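Long-range contacts in SnoaL-like domain-containing protein (Sphaerobacter thermophilus, PDB 5TGN), which is of unknown function but carries a SnoaL-like domain of the NTF2 clan, a cone-shaped alpha+beta fold that often encloses a ligand pocket or active site: residues Ala5-Ala10 / Val74-Val79; Ile90-Asp95 / Leu104-Leu109. All blocks are in the same frame, centred on the assembly; numbering follows the deposited sequence.

Contact 1 (Ala5-Ala10 / Val74-Val79); sequences AAIDLA and VVLHGV
Val-74 meets three residues of the N-terminal helix, Ala-6, Ile-7 and Ala-10, in the helix-on-sheet packing of the NTF2-like fold, where helix 6-18 lies against the curved sheet. The short axes of helix 6-10 and strand 74-79 run in broadly the same direction, 36° apart, with a closest approach of 8.9 Å. The two methyls of Val-74 divide the helix surface between them. Val-74 CG2 enters on the Ala-6 side, 3.6 Å from Ala-6 C and little farther from Ala-6 CB. CG1, anti to the backbone N (chi1 176°), sits between two other carbons: Ala-10 CB lies 3.7 Å from Val-74 CG1, and Ile-7 CD1 approaches the same methyl at 3.8 Å. The Ile-7 and Val-74 side chains cross at about a right angle, with the Ile-7 end methyl making the touch. Two residues on, Leu-76 also faces the helix and extends the apolar patch, its CG anti to the carbonyl carbon (chi1 -50°). The contact is apolar throughout, its touching ends being methyls and, at Ala-6 and Ile-7, the helix backbone beside Val-74 CG2; beyond it, Ala-6 also touches Val-96 on strand 88-97. At the far end of the patch, Leu-76 CD1 lies 4.0 Å from Ala-10 CB, while Leu-76 CD2 stays 4.3 Å from Ile-7 CD1.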
# COMPACT_ATOMS: atom_id res chain seq x y z
N ALA A 5 1.05 -10.91 -27.70
CA ALA A 5 2.18 -11.43 -26.95
C ALA A 5 2.24 -10.77 -25.57
O ALA A 5 1.55 -9.78 -25.29
CB ALA A 5 3.48 -11.20 -27.72
N ALA A 6 3.08 -11.33 -24.70
CA ALA A 6 3.14 -10.84 -23.33
C ALA A 6 3.55 -9.37 -23.28
O ALA A 6 2.98 -8.59 -22.51
CB ALA A 6 4.11 -11.68 -22.50
N ILE A 7 4.54 -8.98 -24.10
CA ILE A 7 4.95 -7.57 -24.08
C ILE A 7 3.81 -6.68 -24.57
O ILE A 7 3.64 -5.56 -24.06
CB ILE A 7 6.24 -7.36 -24.89
CG1 ILE A 7 6.76 -5.93 -24.71
CG2 ILE A 7 6.05 -7.69 -26.39
CD1 ILE A 7 7.13 -5.58 -23.27
N ASP A 8 3.01 -7.15 -25.53
CA ASP A 8 1.84 -6.40 -25.99
C ASP A 8 0.82 -6.22 -24.87
O ASP A 8 0.24 -5.14 -24.72
CB ASP A 8 1.17 -7.10 -27.17
CG ASP A 8 2.09 -7.22 -28.39
OD1 ASP A 8 2.99 -6.35 -28.57
OD2 ASP A 8 1.91 -8.18 -29.17
N LEU A 9 0.54 -7.30 -24.12
CA LEU A 9 -0.40 -7.20 -23.00
C LEU A 9 0.10 -6.20 -21.97
O LEU A 9 -0.67 -5.37 -21.47
CB LEU A 9 -0.60 -8.58 -22.35
CG LEU A 9 -1.33 -9.64 -23.17
CD1 LEU A 9 -1.24 -11.02 -22.52
CD2 LEU A 9 -2.79 -9.24 -23.39
N ALA A 10 1.40 -6.25 -21.65
CA ALA A 10 1.95 -5.35 -20.64
C ALA A 10 1.82 -3.90 -21.09
O ALA A 10 1.38 -3.04 -20.32
CB ALA A 10 3.41 -5.72 -20.36
N VAL A 74 6.88 -10.48 -18.20
CA VAL A 74 7.36 -9.14 -18.54
C VAL A 74 7.56 -8.36 -17.24
O VAL A 74 6.68 -8.37 -16.37
CB VAL A 74 6.37 -8.41 -19.47
CG1 VAL A 74 6.83 -6.99 -19.72
CG2 VAL A 74 6.21 -9.16 -20.80
N VAL A 75 8.68 -7.66 -17.13
CA VAL A 75 8.90 -6.68 -16.08
C VAL A 75 9.04 -5.30 -16.71
O VAL A 75 9.94 -5.08 -17.54
CB VAL A 75 10.14 -7.02 -15.24
CG1 VAL A 75 10.33 -5.99 -14.11
CG2 VAL A 75 10.04 -8.45 -14.70
N LEU A 76 8.16 -4.38 -16.31
CA LEU A 76 8.30 -2.96 -16.67
C LEU A 76 8.66 -2.16 -15.43
O LEU A 76 8.14 -2.43 -14.34
CB LEU A 76 7.02 -2.38 -17.26
CG LEU A 76 6.33 -3.14 -18.40
CD1 LEU A 76 5.04 -2.41 -18.76
CD2 LEU A 76 7.28 -3.28 -19.61
N HIS A 77 9.54 -1.18 -15.59
CA HIS A 77 9.77 -0.15 -14.58
C HIS A 77 9.25 1.17 -15.14
O HIS A 77 9.34 1.42 -16.34
CB HIS A 77 11.24 -0.03 -14.22
CG HIS A 77 11.74 -1.18 -13.39
ND1 HIS A 77 12.98 -1.18 -12.79
CD2 HIS A 77 11.16 -2.36 -13.05
CE1 HIS A 77 13.14 -2.32 -12.12
NE2 HIS A 77 12.05 -3.05 -12.27
N GLY A 78 8.67 1.99 -14.27
CA GLY A 78 8.10 3.23 -14.77
C GLY A 78 7.99 4.26 -13.67
O GLY A 78 8.28 4.00 -12.50
N VAL A 79 7.57 5.46 -14.07
CA VAL A 79 7.38 6.58 -13.15
C VAL A 79 5.90 6.94 -13.22
O VAL A 79 5.36 7.14 -14.30
CB VAL A 79 8.28 7.78 -13.53
CG1 VAL A 79 8.07 8.95 -12.56
CG2 VAL A 79 9.73 7.37 -13.56

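Contact 2 (Ile90-Asp95 / Leu104-Leu109); sequences IEWIFD and LTINHL
Glu-91 and Asn-107 are joined by three hydrogen bonds, two between backbones and one between side chains. The Glu-91 chain, CG anti to the backbone N and extended beyond it, runs beside Asn-107, whose ND2 donates to Glu-91 OE1 over 2.9 Å, reaching the anti lone pair; OE1 lies near the amide plane although carboxylate and amide planes are 66° apart. The same OE1 forms a salt bridge with Arg-103 of the second subunit, while OE2 accepts from His-77 NE2 on the neighbouring strand. An alanine in place of Glu-91 would probably leave Asn-107 ND2 and His-77 NE2 without their carboxylate acceptor and the arginine of the second subunit without its opposite charge. Ile-93 and Thr-105 form the next hydrogen-bonded pair of this antiparallel beta hairpin, its strand axes at 165°. A water bridges the strands beside it, donating to Ile-93 O and Asp-95 OD2 and accepting from Thr-105 OG1. On the opposite sheet face, two CH-pi contacts flank the tryptophan. Leu-104 CD1 stands over the Phe-94 ring, 3.8 Å from its centroid, and meets the Trp-92 ring edge in plane. Ile-90 CD1 lies 3.6 Å from the His-108 ring centroid, 12° off the normal, whereas Ile-90 CG2 packs against Ile-106 CG2. Chemically, the hairpin has two unlike faces: an apolar, aromatic one turned partly to helix 6-18, and one whose buried carboxylate is paired with an arginine across the subunit interface.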
# COMPACT_ATOMS: atom_id res chain seq x y z
N ILE A 90 7.86 2.62 -10.04
CA ILE A 90 7.00 1.45 -9.93
C ILE A 90 7.54 0.33 -10.81
O ILE A 90 8.05 0.59 -11.91
CB ILE A 90 5.53 1.77 -10.30
CG1 ILE A 90 4.95 2.88 -9.40
CG2 ILE A 90 4.64 0.54 -10.13
CD1 ILE A 90 4.91 2.54 -7.91
N GLU A 91 7.44 -0.90 -10.33
CA GLU A 91 7.78 -2.08 -11.10
C GLU A 91 6.51 -2.90 -11.28
O GLU A 91 5.80 -3.17 -10.31
CB GLU A 91 8.87 -2.89 -10.39
CG GLU A 91 9.11 -4.32 -10.92
CD GLU A 91 10.15 -5.06 -10.09
OE1 GLU A 91 9.82 -5.57 -8.99
OE2 GLU A 91 11.32 -5.06 -10.50
N TRP A 92 6.20 -3.27 -12.53
CA TRP A 92 5.06 -4.13 -12.87
C TRP A 92 5.60 -5.47 -13.36
O TRP A 92 6.36 -5.51 -14.34
CB TRP A 92 4.19 -3.49 -13.96
CG TRP A 92 3.45 -2.24 -13.56
CD1 TRP A 92 2.16 -2.15 -13.07
CD2 TRP A 92 3.92 -0.89 -13.68
NE1 TRP A 92 1.82 -0.83 -12.85
CE2 TRP A 92 2.89 -0.04 -13.21
CE3 TRP A 92 5.12 -0.31 -14.13
CZ2 TRP A 92 3.02 1.36 -13.18
CZ3 TRP A 92 5.25 1.07 -14.10
CH2 TRP A 92 4.20 1.89 -13.61
N ILE A 93 5.23 -6.56 -12.70
CA ILE A 93 5.68 -7.89 -13.11
C ILE A 93 4.46 -8.63 -13.64
O ILE A 93 3.55 -8.92 -12.87
CB ILE A 93 6.33 -8.67 -11.96
CG1 ILE A 93 7.49 -7.87 -11.34
CG2 ILE A 93 6.79 -10.09 -12.44
CD1 ILE A 93 8.05 -8.52 -10.04
N PHE A 94 4.44 -8.94 -14.94
CA PHE A 94 3.32 -9.62 -15.59
C PHE A 94 3.67 -11.08 -15.83
O PHE A 94 4.67 -11.37 -16.49
CB PHE A 94 2.99 -8.99 -16.95
CG PHE A 94 2.56 -7.57 -16.90
CD1 PHE A 94 1.20 -7.24 -16.93
CD2 PHE A 94 3.50 -6.55 -16.90
CE1 PHE A 94 0.79 -5.89 -16.92
CE2 PHE A 94 3.10 -5.20 -16.85
CZ PHE A 94 1.77 -4.87 -16.87
N ASP A 95 2.85 -12.00 -15.30
CA ASP A 95 2.91 -13.42 -15.68
C ASP A 95 1.78 -13.69 -16.67
O ASP A 95 0.61 -13.43 -16.36
CB ASP A 95 2.78 -14.34 -14.46
CG ASP A 95 3.87 -14.08 -13.41
OD1 ASP A 95 5.06 -14.21 -13.76
OD2 ASP A 95 3.53 -13.72 -12.25
N LEU A 104 -0.55 -9.96 -12.21
CA LEU A 104 0.26 -8.75 -12.24
C LEU A 104 0.64 -8.42 -10.80
O LEU A 104 -0.24 -8.30 -9.94
CB LEU A 104 -0.49 -7.59 -12.91
CG LEU A 104 0.06 -6.19 -12.59
CD1 LEU A 104 1.45 -6.01 -13.15
CD2 LEU A 104 -0.91 -5.11 -13.08
N THR A 105 1.94 -8.32 -10.53
CA THR A 105 2.44 -7.92 -9.21
C THR A 105 2.98 -6.50 -9.32
O THR A 105 3.74 -6.20 -10.24
CB THR A 105 3.55 -8.87 -8.73
OG1 THR A 105 3.03 -10.21 -8.58
CG2 THR A 105 4.13 -8.41 -7.38
N ILE A 106 2.59 -5.62 -8.40
CA ILE A 106 2.96 -4.21 -8.50
C ILE A 106 3.83 -3.86 -7.29
O ILE A 106 3.33 -3.78 -6.16
CB ILE A 106 1.73 -3.29 -8.58
CG1 ILE A 106 0.80 -3.80 -9.68
CG2 ILE A 106 2.17 -1.82 -8.88
CD1 ILE A 106 -0.49 -2.96 -9.82
N ASN A 107 5.12 -3.65 -7.52
CA ASN A 107 6.08 -3.33 -6.46
C ASN A 107 6.46 -1.87 -6.54
O ASN A 107 6.91 -1.41 -7.60
CB ASN A 107 7.35 -4.17 -6.58
CG ASN A 107 7.12 -5.65 -6.34
OD1 ASN A 107 6.47 -6.04 -5.37
ND2 ASN A 107 7.70 -6.48 -7.18
N HIS A 108 6.33 -1.15 -5.44
CA HIS A 108 6.93 0.18 -5.35
C HIS A 108 8.43 0.06 -5.18
O HIS A 108 8.91 -0.68 -4.31
CB HIS A 108 6.33 0.97 -4.19
CG HIS A 108 4.90 1.35 -4.40
ND1 HIS A 108 4.47 2.66 -4.40
CD2 HIS A 108 3.81 0.60 -4.65
CE1 HIS A 108 3.17 2.70 -4.62
NE2 HIS A 108 2.74 1.46 -4.77
N LEU A 109 9.18 0.79 -5.99
CA LEU A 109 10.63 0.84 -5.91
C LEU A 109 11.05 2.03 -5.06
O LEU A 109 10.26 2.93 -4.77
CB LEU A 109 11.24 0.93 -7.31
CG LEU A 109 10.82 -0.18 -8.30
CD1 LEU A 109 11.45 0.12 -9.66
CD2 LEU A 109 11.31 -1.50 -7.78
O HOH W 1 3.39 -11.16 -11.18

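How the contacts relate
Contact 1 precedes contact 2 along the chain, the strand at 74-79 being followed by 90-95, and their centres lie 9 Å apart. Both reach one mixed sheet, contact 1 by strand 73-81 and contact 2 by strands 88-97 and 100-108, each antiparallel to the next. Probable backbone hydrogen bonds join them directly: Val-74 O lies 2.7 Å from Phe-94 N, and Leu-76 O lies 2.8 Å from Trp-92 N. Contact 1 thus lays the first turns of helix 6-18 on the sheet. The helix serves both contacts, since Ala-10 CB is also 3.6 Å from Phe-94 CE2, and so packs against two neighbouring strands on the apolar face.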